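Local coordinates for DUAL specificity protein phosphatase 14 (Homo sapiens, PDB 2WGP) that removes phosphate from tyrosine, serine and threonine residues of proteins, inactivating the MAP kinases ERK, JNK and p38, at residues G51-I62 against A105-R116; Y88-H97 against T119-F128. All coordinates share one frame; numbering follows the deposited sequence.

Contact 1: residues G51-I62 against A105-R116; sequences GITCIVNATIEI and ATLVHCAAGVSR. With PO4 (phosphate ion), chain C.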
loop_
_atom_site.group_PDB
_atom_site.type_symbol
_atom_site.label_atom_id
_atom_site.label_comp_id
_atom_site.label_asym_id
_atom_site.label_seq_id
_atom_site.Cartn_x
_atom_site.Cartn_y
_atom_site.Cartn_z
ATOM N N GLY A 51 25.783 37.239 -11.858
ATOM C CA GLY A 51 26.697 36.508 -12.730
ATOM C C GLY A 51 26.232 35.114 -13.116
ATOM O O GLY A 51 27.040 34.274 -13.504
ATOM N N ILE A 52 24.924 34.886 -13.043
ATOM C CA ILE A 52 24.322 33.599 -13.379
ATOM C C ILE A 52 24.406 33.381 -14.893
ATOM O O ILE A 52 24.059 34.258 -15.690
ATOM C CB ILE A 52 22.866 33.471 -12.830
ATOM C CG1 ILE A 52 22.902 33.365 -11.290
ATOM C CG2 ILE A 52 22.123 32.225 -13.441
ATOM C CD1 ILE A 52 21.596 33.679 -10.583
ATOM N N THR A 53 24.942 32.225 -15.260
ATOM C CA THR A 53 25.144 31.841 -16.653
ATOM C C THR A 53 24.347 30.583 -17.041
ATOM O O THR A 53 24.135 30.320 -18.228
ATOM C CB THR A 53 26.645 31.580 -16.914
ATOM O OG1 THR A 53 27.114 30.574 -16.009
ATOM C CG2 THR A 53 27.453 32.874 -16.729
ATOM N N CYS A 54 23.929 29.810 -16.032
ATOM C CA CYS A 54 23.244 28.553 -16.240
ATOM C C CYS A 54 22.040 28.453 -15.322
ATOM O O CYS A 54 22.130 28.761 -14.112
ATOM C CB CYS A 54 24.187 27.400 -15.963
ATOM S SG CYS A 54 23.468 25.761 -16.166
ATOM N N ILE A 55 20.903 28.088 -15.912
ATOM C CA ILE A 55 19.657 27.876 -15.168
ATOM C C ILE A 55 19.235 26.401 -15.247
ATOM O O ILE A 55 18.975 25.856 -16.341
ATOM C CB ILE A 55 18.495 28.772 -15.692
ATOM C CG1 ILE A 55 18.868 30.263 -15.625
ATOM C CG2 ILE A 55 17.206 28.526 -14.896
ATOM C CD1 ILE A 55 17.811 31.203 -16.259
ATOM N N VAL A 56 19.169 25.778 -14.067
ATOM C CA VAL A 56 18.630 24.436 -13.885
ATOM C C VAL A 56 17.183 24.569 -13.421
ATOM O O VAL A 56 16.888 24.961 -12.279
ATOM C CB VAL A 56 19.451 23.590 -12.876
ATOM C CG1 VAL A 56 18.843 22.225 -12.719
ATOM C CG2 VAL A 56 20.905 23.441 -13.326
ATOM N N ASN A 57 16.290 24.241 -14.325
ATOM C CA ASN A 57 14.858 24.269 -14.065
ATOM C C ASN A 57 14.403 22.886 -13.575
ATOM O O ASN A 57 14.142 21.993 -14.387
ATOM C CB ASN A 57 14.126 24.697 -15.338
ATOM C CG ASN A 57 12.644 24.704 -15.180
ATOM O OD1 ASN A 57 12.129 24.420 -14.094
ATOM N ND2 ASN A 57 11.930 25.016 -16.257
ATOM N N ALA A 58 14.346 22.720 -12.246
ATOM C CA ALA A 58 13.938 21.449 -11.611
ATOM C C ALA A 58 12.422 21.316 -11.459
ATOM O O ALA A 58 11.912 21.012 -10.366
ATOM C CB ALA A 58 14.641 21.266 -10.261
ATOM N N THR A 59 11.694 21.566 -12.543
ATOM C CA THR A 59 10.251 21.386 -12.570
ATOM C C THR A 59 9.823 20.818 -13.890
ATOM O O THR A 59 10.481 21.039 -14.921
ATOM C CB THR A 59 9.464 22.716 -12.397
ATOM O OG1 THR A 59 9.467 23.450 -13.630
ATOM C CG2 THR A 59 10.052 23.562 -11.269
ATOM N N ILE A 60 8.731 20.071 -13.846
ATOM C CA ILE A 60 8.062 19.646 -15.050
ATOM C C ILE A 60 7.176 20.798 -15.563
ATOM O O ILE A 60 7.115 21.056 -16.765
ATOM C CB ILE A 60 7.300 18.306 -14.794
ATOM C CG1 ILE A 60 6.593 17.797 -16.056
ATOM C CG2 ILE A 60 6.314 18.422 -13.623
ATOM C CD1 ILE A 60 6.230 16.340 -15.947
ATOM N N GLU A 61 6.541 21.503 -14.630
ATOM C CA GLU A 61 5.409 22.354 -14.934
ATOM C C GLU A 61 5.695 23.799 -15.336
ATOM O O GLU A 61 4.806 24.471 -15.864
ATOM C CB GLU A 61 4.391 22.300 -13.772
ATOM C CG GLU A 61 4.718 23.124 -12.494
ATOM C CD GLU A 61 5.642 22.424 -11.491
ATOM O OE1 GLU A 61 6.246 21.368 -11.797
ATOM O OE2 GLU A 61 5.787 22.967 -10.372
ATOM N N ILE A 62 6.915 24.263 -15.085
ATOM C CA ILE A 62 7.358 25.593 -15.515
ATOM C C ILE A 62 8.213 25.464 -16.792
ATOM O O ILE A 62 9.250 24.798 -16.784
ATOM C CB ILE A 62 8.196 26.320 -14.435
ATOM C CG1 ILE A 62 7.438 26.361 -13.113
ATOM C CG2 ILE A 62 8.627 27.751 -14.917
ATOM C CD1 ILE A 62 8.145 27.177 -11.996
ATOM N N ALA A 105 28.040 30.743 -13.028
ATOM C CA ALA A 105 27.234 30.469 -11.845
ATOM C C ALA A 105 25.880 29.900 -12.253
ATOM O O ALA A 105 25.362 30.185 -13.328
ATOM C CB ALA A 105 27.073 31.738 -11.000
ATOM N N THR A 106 25.339 29.061 -11.380
ATOM C CA THR A 106 24.115 28.341 -11.659
ATOM C C THR A 106 22.999 28.746 -10.697
ATOM O O THR A 106 23.208 28.856 -9.489
ATOM C CB THR A 106 24.364 26.799 -11.592
ATOM O OG1 THR A 106 25.396 26.430 -12.535
ATOM C CG2 THR A 106 23.091 26.030 -11.899
ATOM N N LEU A 107 21.804 28.950 -11.255
ATOM C CA LEU A 107 20.592 28.999 -10.481
ATOM C C LEU A 107 19.849 27.685 -10.621
ATOM O O LEU A 107 19.509 27.257 -11.735
ATOM C CB LEU A 107 19.696 30.134 -10.920
ATOM C CG LEU A 107 18.290 30.136 -10.314
ATOM C CD1 LEU A 107 18.309 30.538 -8.808
ATOM C CD2 LEU A 107 17.410 31.084 -11.154
ATOM N N VAL A 108 19.620 27.027 -9.496
ATOM C CA VAL A 108 18.753 25.858 -9.469
ATOM C C VAL A 108 17.436 26.353 -8.905
ATOM O O VAL A 108 17.383 26.815 -7.739
ATOM C CB VAL A 108 19.295 24.678 -8.631
ATOM C CG1 VAL A 108 18.310 23.488 -8.728
ATOM C CG2 VAL A 108 20.761 24.268 -9.067
ATOM N N HIS A 109 16.387 26.291 -9.733
ATOM C CA HIS A 109 15.060 26.753 -9.318
ATOM C C HIS A 109 14.031 25.644 -9.426
ATOM O O HIS A 109 14.186 24.683 -10.207
ATOM C CB HIS A 109 14.593 28.028 -10.062
ATOM C CG HIS A 109 13.972 27.794 -11.414
ATOM N ND1 HIS A 109 12.659 27.382 -11.582
ATOM C CD2 HIS A 109 14.474 27.970 -12.661
ATOM C CE1 HIS A 109 12.400 27.287 -12.876
ATOM N NE2 HIS A 109 13.481 27.638 -13.552
ATOM N N CYS A 110 12.980 25.777 -8.635
ATOM C CA CYS A 110 11.791 24.942 -8.789
ATOM C C CYS A 110 10.598 25.902 -8.846
ATOM O O CYS A 110 10.701 26.949 -9.493
ATOM C CB CYS A 110 11.735 23.902 -7.667
ATOM S SG CYS A 110 12.042 24.503 -6.000
ATOM N N ALA A 111 9.477 25.580 -8.195
ATOM C CA ALA A 111 8.307 26.458 -8.158
ATOM C C ALA A 111 8.378 27.325 -6.900
ATOM O O ALA A 111 8.517 28.537 -6.980
ATOM C CB ALA A 111 6.994 25.637 -8.177
ATOM N N ALA A 112 8.402 26.658 -5.753
ATOM C CA ALA A 112 8.362 27.299 -4.441
ATOM C C ALA A 112 9.724 27.599 -3.828
ATOM O O ALA A 112 9.806 28.303 -2.837
ATOM C CB ALA A 112 7.508 26.427 -3.466
ATOM N N GLY A 113 10.802 27.089 -4.407
ATOM C CA GLY A 113 12.108 27.235 -3.789
ATOM C C GLY A 113 12.227 26.539 -2.431
ATOM O O GLY A 113 13.058 26.928 -1.604
ATOM N N VAL A 114 11.431 25.490 -2.219
ATOM C CA VAL A 114 11.321 24.810 -0.937
ATOM C C VAL A 114 11.895 23.364 -0.922
ATOM O O VAL A 114 12.587 22.960 0.025
ATOM C CB VAL A 114 9.812 24.816 -0.488
ATOM C CG1 VAL A 114 9.554 23.878 0.672
ATOM C CG2 VAL A 114 9.369 26.221 -0.115
ATOM N N SER A 115 11.579 22.579 -1.954
ATOM C CA SER A 115 11.797 21.133 -1.934
ATOM C C SER A 115 12.712 20.633 -3.071
ATOM O O SER A 115 13.843 20.216 -2.808
ATOM C CB SER A 115 10.450 20.404 -1.928
ATOM O OG SER A 115 10.608 18.989 -1.961
ATOM N N ARG A 116 12.262 20.719 -4.317
ATOM C CA ARG A 116 13.045 20.165 -5.434
ATOM C C ARG A 116 14.438 20.812 -5.564
ATOM O O ARG A 116 15.450 20.105 -5.596
ATOM C CB ARG A 116 12.289 20.259 -6.774
ATOM C CG ARG A 116 11.169 19.233 -6.947
ATOM C CD ARG A 116 10.299 19.549 -8.151
ATOM N NE ARG A 116 9.470 20.728 -7.907
ATOM C CZ ARG A 116 8.485 21.140 -8.705
ATOM N NH1 ARG A 116 8.203 20.520 -9.841
ATOM N NH2 ARG A 116 7.830 22.235 -8.396
HETATM P P PO4 C . 8.886 22.841 -4.840
HETATM O O1 PO4 C . 9.615 21.593 -5.252
HETATM O O2 PO4 C . 8.350 23.707 -5.945
HETATM O O3 PO4 C . 9.837 23.735 -4.048
HETATM O O4 PO4 C . 7.733 22.495 -3.897
#
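Glu61 and Arg116 meet head-on, carboxylate against guanidinium, in a two-pronged salt bridge. NH1 of Arg116 reaches Glu61 OE1 at 2.9 Å, and NH2 of Arg116 reaches Glu61 OE2 at 2.9 Å. Both oxygens use their syn lone pairs, and the two planes lie only 11° apart. Thr59 CG2 covers one face of the guanidinium, and NH1 also donates to Leu77 O.

The backbone bonds are those of parallel neighbours. Leu107 N gives to Cys54 O, Val56 N to Leu107 O, His109 N to Val56 O and Ala58 N to His109 O, the last at 2.8 Å. Strands 54-57 and 106-109 thus sit side by side in the central sheet. The second runs into the phosphate-binding P-loop of the protein-tyrosine phosphatases, which holds the nucleophile Cys110. A phosphate ion fills this loop. Backbone N-H groups of Ala111, Ala112, Val114, Ser115 and Arg116 point to it. Arg116 adds NE to O1 of the phosphate at 2.8 Å and NH2 to O2 at 2.9 Å. Glu61, from the second shell, thus probably helps hold the guanidinium in place.

The His109 ring takes Asn57 CA over one face and Ile55 CG2 at its edge, 3.6 Å from CD2 of His109. With CG lodged between the backbone N and the carbonyl carbon (chi1 83°), the ring turns ND1 to donate to Cys110 O at 2.9 Å. On the other sheet face, Val56 CG2 packs on Thr106 CG2 at 3.7 Å.

Contact 2: residues Y88-H97 against T119-F128; sequences YFDTVADKIH and TLCIAYLMKF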
loop_
_atom_site.group_PDB
_atom_site.type_symbol
_atom_site.label_atom_id
_atom_site.label_comp_id
_atom_site.label_asym_id
_atom_site.label_seq_id
_atom_site.Cartn_x
_atom_site.Cartn_y
_atom_site.Cartn_z
ATOM N N TYR A 88 19.088 12.534 -10.569
ATOM C CA TYR A 88 19.694 13.781 -11.018
ATOM C C TYR A 88 20.770 14.318 -10.067
ATOM O O TYR A 88 21.346 15.377 -10.317
ATOM C CB TYR A 88 18.618 14.833 -11.240
ATOM C CG TYR A 88 17.653 14.496 -12.375
ATOM C CD1 TYR A 88 17.968 14.810 -13.701
ATOM C CD2 TYR A 88 16.450 13.860 -12.127
ATOM C CE1 TYR A 88 17.091 14.528 -14.748
ATOM C CE2 TYR A 88 15.558 13.570 -13.184
ATOM C CZ TYR A 88 15.900 13.900 -14.489
ATOM O OH TYR A 88 15.049 13.616 -15.549
ATOM N N PHE A 89 21.042 13.609 -8.969
ATOM C CA PHE A 89 21.991 14.113 -7.976
ATOM C C PHE A 89 23.367 14.342 -8.608
ATOM O O PHE A 89 23.886 15.471 -8.555
ATOM C CB PHE A 89 22.096 13.182 -6.762
ATOM C CG PHE A 89 20.911 13.248 -5.785
ATOM C CD1 PHE A 89 20.820 12.300 -4.762
ATOM C CD2 PHE A 89 19.899 14.231 -5.864
ATOM C CE1 PHE A 89 19.762 12.341 -3.855
ATOM C CE2 PHE A 89 18.858 14.248 -4.952
ATOM C CZ PHE A 89 18.800 13.314 -3.956
ATOM N N ASP A 90 23.927 13.304 -9.235
ATOM C CA ASP A 90 25.261 13.391 -9.856
ATOM C C ASP A 90 25.248 14.323 -11.065
ATOM O O ASP A 90 26.107 15.179 -11.192
ATOM C CB ASP A 90 25.798 12.004 -10.271
ATOM C CG ASP A 90 26.289 11.188 -9.082
ATOM O OD1 ASP A 90 26.029 9.959 -9.042
ATOM O OD2 ASP A 90 26.941 11.771 -8.186
ATOM N N THR A 91 24.241 14.196 -11.931
ATOM C CA THR A 91 24.254 14.980 -13.165
ATOM C C THR A 91 24.103 16.483 -12.898
ATOM O O THR A 91 24.827 17.297 -13.505
ATOM C CB THR A 91 23.243 14.443 -14.203
ATOM O OG1 THR A 91 21.926 14.524 -13.678
ATOM C CG2 THR A 91 23.554 12.956 -14.553
ATOM N N VAL A 92 23.238 16.871 -11.956
ATOM C CA VAL A 92 23.055 18.296 -11.638
ATOM C C VAL A 92 24.265 18.814 -10.850
ATOM O O VAL A 92 24.744 19.917 -11.109
ATOM C CB VAL A 92 21.695 18.617 -10.915
ATOM C CG1 VAL A 92 21.631 20.052 -10.389
ATOM C CG2 VAL A 92 20.499 18.353 -11.860
ATOM N N ALA A 93 24.728 18.031 -9.873
ATOM C CA ALA A 93 25.899 18.400 -9.090
ATOM C C ALA A 93 27.136 18.568 -9.992
ATOM O O ALA A 93 27.873 19.546 -9.870
ATOM C CB ALA A 93 26.141 17.378 -7.989
ATOM N N ASP A 94 27.334 17.639 -10.914
ATOM C CA ASP A 94 28.407 17.754 -11.916
ATOM C C ASP A 94 28.276 19.007 -12.803
ATOM O O ASP A 94 29.276 19.649 -13.111
ATOM C CB ASP A 94 28.465 16.495 -12.782
ATOM C CG ASP A 94 28.939 15.275 -12.017
ATOM O OD1 ASP A 94 29.334 15.410 -10.834
ATOM O OD2 ASP A 94 28.931 14.175 -12.614
ATOM N N LYS A 95 27.055 19.351 -13.189
ATOM C CA LYS A 95 26.808 20.555 -14.000
ATOM C C LYS A 95 27.141 21.852 -13.241
ATOM O O LYS A 95 27.853 22.723 -13.761
ATOM C CB LYS A 95 25.368 20.579 -14.522
ATOM C CG LYS A 95 25.050 21.791 -15.413
ATOM C CD LYS A 95 25.971 21.879 -16.611
ATOM C CE LYS A 95 25.547 22.947 -17.606
ATOM N NZ LYS A 95 26.498 22.949 -18.807
ATOM N N ILE A 96 26.679 21.933 -11.990
ATOM C CA ILE A 96 26.997 23.069 -11.121
ATOM C C ILE A 96 28.513 23.202 -11.017
ATOM O O ILE A 96 29.031 24.306 -11.123
ATOM C CB ILE A 96 26.356 22.974 -9.694
ATOM C CG1 ILE A 96 24.820 22.975 -9.790
ATOM C CG2 ILE A 96 26.817 24.162 -8.821
ATOM C CD1 ILE A 96 24.050 22.385 -8.527
ATOM N N HIS A 97 29.202 22.079 -10.827
ATOM C CA HIS A 97 30.666 22.066 -10.708
ATOM C C HIS A 97 31.337 22.497 -12.018
ATOM O O HIS A 97 32.270 23.297 -12.007
ATOM C CB HIS A 97 31.137 20.664 -10.276
ATOM C CG HIS A 97 32.624 20.532 -10.126
ATOM N ND1 HIS A 97 33.322 21.154 -9.116
ATOM C CD2 HIS A 97 33.540 19.847 -10.850
ATOM C CE1 HIS A 97 34.606 20.858 -9.221
ATOM N NE2 HIS A 97 34.765 20.065 -10.265
ATOM N N THR A 119 16.783 20.238 -2.566
ATOM C CA THR A 119 17.273 18.845 -2.500
ATOM C C THR A 119 18.518 18.679 -3.389
ATOM O O THR A 119 19.517 18.086 -2.985
ATOM C CB THR A 119 16.190 17.831 -2.902
ATOM O OG1 THR A 119 15.068 17.946 -1.988
ATOM C CG2 THR A 119 16.775 16.393 -2.899
ATOM N N LEU A 120 18.439 19.222 -4.600
ATOM C CA LEU A 120 19.549 19.169 -5.535
ATOM C C LEU A 120 20.762 19.960 -5.053
ATOM O O LEU A 120 21.907 19.499 -5.221
ATOM C CB LEU A 120 19.091 19.659 -6.908
ATOM C CG LEU A 120 18.046 18.784 -7.622
ATOM C CD1 LEU A 120 17.508 19.521 -8.835
ATOM C CD2 LEU A 120 18.630 17.379 -7.980
ATOM N N CYS A 121 20.532 21.128 -4.445
ATOM C CA CYS A 121 21.623 21.911 -3.834
ATOM C C CYS A 121 22.288 21.159 -2.680
ATOM O O CYS A 121 23.519 21.157 -2.581
ATOM C CB CYS A 121 21.137 23.290 -3.375
ATOM S SG CYS A 121 20.666 24.369 -4.697
ATOM N N ILE A 122 21.488 20.508 -1.833
ATOM C CA ILE A 122 22.037 19.716 -0.725
ATOM C C ILE A 122 22.923 18.578 -1.255
ATOM O O ILE A 122 24.019 18.319 -0.720
ATOM C CB ILE A 122 20.914 19.157 0.213
ATOM C CG1 ILE A 122 20.268 20.294 1.016
ATOM C CG2 ILE A 122 21.474 18.118 1.169
ATOM C CD1 ILE A 122 18.875 19.937 1.659
ATOM N N ALA A 123 22.470 17.929 -2.332
ATOM C CA ALA A 123 23.236 16.831 -2.919
ATOM C C ALA A 123 24.585 17.357 -3.460
ATOM O O ALA A 123 25.631 16.734 -3.244
ATOM C CB ALA A 123 22.421 16.136 -4.022
ATOM N N TYR A 124 24.551 18.506 -4.134
ATOM C CA TYR A 124 25.761 19.169 -4.651
ATOM C C TYR A 124 26.776 19.508 -3.544
ATOM O O TYR A 124 27.972 19.222 -3.672
ATOM C CB TYR A 124 25.393 20.452 -5.435
ATOM C CG TYR A 124 26.580 21.335 -5.703
ATOM C CD1 TYR A 124 27.492 21.024 -6.727
ATOM C CD2 TYR A 124 26.837 22.455 -4.898
ATOM C CE1 TYR A 124 28.599 21.810 -6.962
ATOM C CE2 TYR A 124 27.969 23.240 -5.106
ATOM C CZ TYR A 124 28.839 22.922 -6.140
ATOM O OH TYR A 124 29.932 23.711 -6.369
ATOM N N LEU A 125 26.295 20.106 -2.466
ATOM C CA LEU A 125 27.142 20.439 -1.312
ATOM C C LEU A 125 27.841 19.211 -0.709
ATOM O O LEU A 125 29.021 19.273 -0.378
ATOM C CB LEU A 125 26.328 21.159 -0.235
ATOM C CG LEU A 125 25.849 22.593 -0.516
ATOM C CD1 LEU A 125 25.018 23.097 0.690
ATOM C CD2 LEU A 125 27.020 23.549 -0.817
ATOM N N MET A 126 27.130 18.094 -0.592
ATOM C CA MET A 126 27.738 16.865 -0.123
ATOM C C MET A 126 28.825 16.358 -1.070
ATOM O O MET A 126 29.927 15.994 -0.618
ATOM C CB MET A 126 26.704 15.766 0.076
ATOM C CG MET A 126 25.783 15.972 1.293
ATOM S SD MET A 126 24.896 14.494 1.729
ATOM C CE MET A 126 23.669 14.413 0.397
ATOM N N LYS A 127 28.525 16.345 -2.368
ATOM C CA LYS A 127 29.443 15.788 -3.348
ATOM C C LYS A 127 30.678 16.649 -3.571
ATOM O O LYS A 127 31.784 16.118 -3.661
ATOM C CB LYS A 127 28.755 15.528 -4.685
ATOM C CG LYS A 127 29.667 14.757 -5.684
ATOM C CD LYS A 127 28.988 14.470 -7.001
ATOM C CE LYS A 127 29.944 13.690 -7.916
ATOM N NZ LYS A 127 29.225 13.096 -9.058
ATOM N N PHE A 128 30.504 17.964 -3.664
ATOM C CA PHE A 128 31.622 18.833 -4.044
ATOM C C PHE A 128 32.173 19.740 -2.941
ATOM O O PHE A 128 33.222 20.344 -3.135
ATOM C CB PHE A 128 31.244 19.653 -5.283
ATOM C CG PHE A 128 31.249 18.849 -6.539
ATOM C CD1 PHE A 128 32.462 18.463 -7.125
ATOM C CD2 PHE A 128 30.055 18.454 -7.134
ATOM C CE1 PHE A 128 32.479 17.711 -8.271
ATOM C CE2 PHE A 128 30.064 17.721 -8.278
ATOM C CZ PHE A 128 31.281 17.341 -8.855
HETATM O O HOH W 1 22.437 17.807 -7.498
HETATM O O HOH W 2 29.194 11.316 -11.809
#
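Ala93 sets its small methyl against Tyr124 where helices 89-97 and 119-128 cross at -70°, their axes 8.8 Å apart. The CA atoms of these two residues come within 4.5 Å. Both helices belong to the alpha/beta catalytic domain of the dual-specificity phosphatases. Strand 33-36 lies beside Ile96 and Tyr124, and helix 151-165 covers Phe89 and Thr119.

The small Ala93 and Ala123 let the helices come close. Tyr124 CB and Phe128 CE2 flank Ala93 CB. Phe89 lays one ring face on Ala123 CB, its edge facing Leu120 CD2 and Thr119 CG2. Ile96 presses CG2 onto the face of Tyr124, 3.6 Å from the ring centroid. The Tyr124 ring reaches this methyl because its CG stands anti to the backbone N (chi1 166°). A water donates to both Phe89 O and Leu120 O, bridging the helices.

Along the rim, Lys127 extends over Ala93 to two aspartates. Its NZ lies 2.8 Å from Asp90 OD2, above the carboxylate plane, and 2.9 Å from Asp94 OD1, on the syn side. Asp90 OD2 is also bonded to Tyr160 OH. A methionine in place of Lys127 would probably leave both carboxylates without their shared positive partner.

Phe128 and His97 form an offset stack, planes 8° apart and centroids 4.1 Å apart. His97 CB sits over the centre of the Phe128 ring, while Asp94 OD1 meets its edge 3.4 Å from Phe128 CZ.

Contact 1 and contact 2 interlock along the chain: helix 89-101 leads to strand 106-109, and the P-loop leads from that strand to helix 116-129. Their centres are 13 Å apart. The helix pair packs on the sheet face that carries Cys54, Thr106 and Val108. Ile96 CD1 touches Val108 CG2 at 3.8 Å, and Lys95 CE lies 3.8 Å from Cys54 SG. Nearer the active site, Leu120 CD1 meets Ala58 CB at 3.6 Å. The side chain of Leu120 is about 7 Å from that of the catalytic Cys110. Thr119 OG1 hydrogen-bonds to Ser115 O, one turn back at the start of helix 116-129, where the phosphate loop ends.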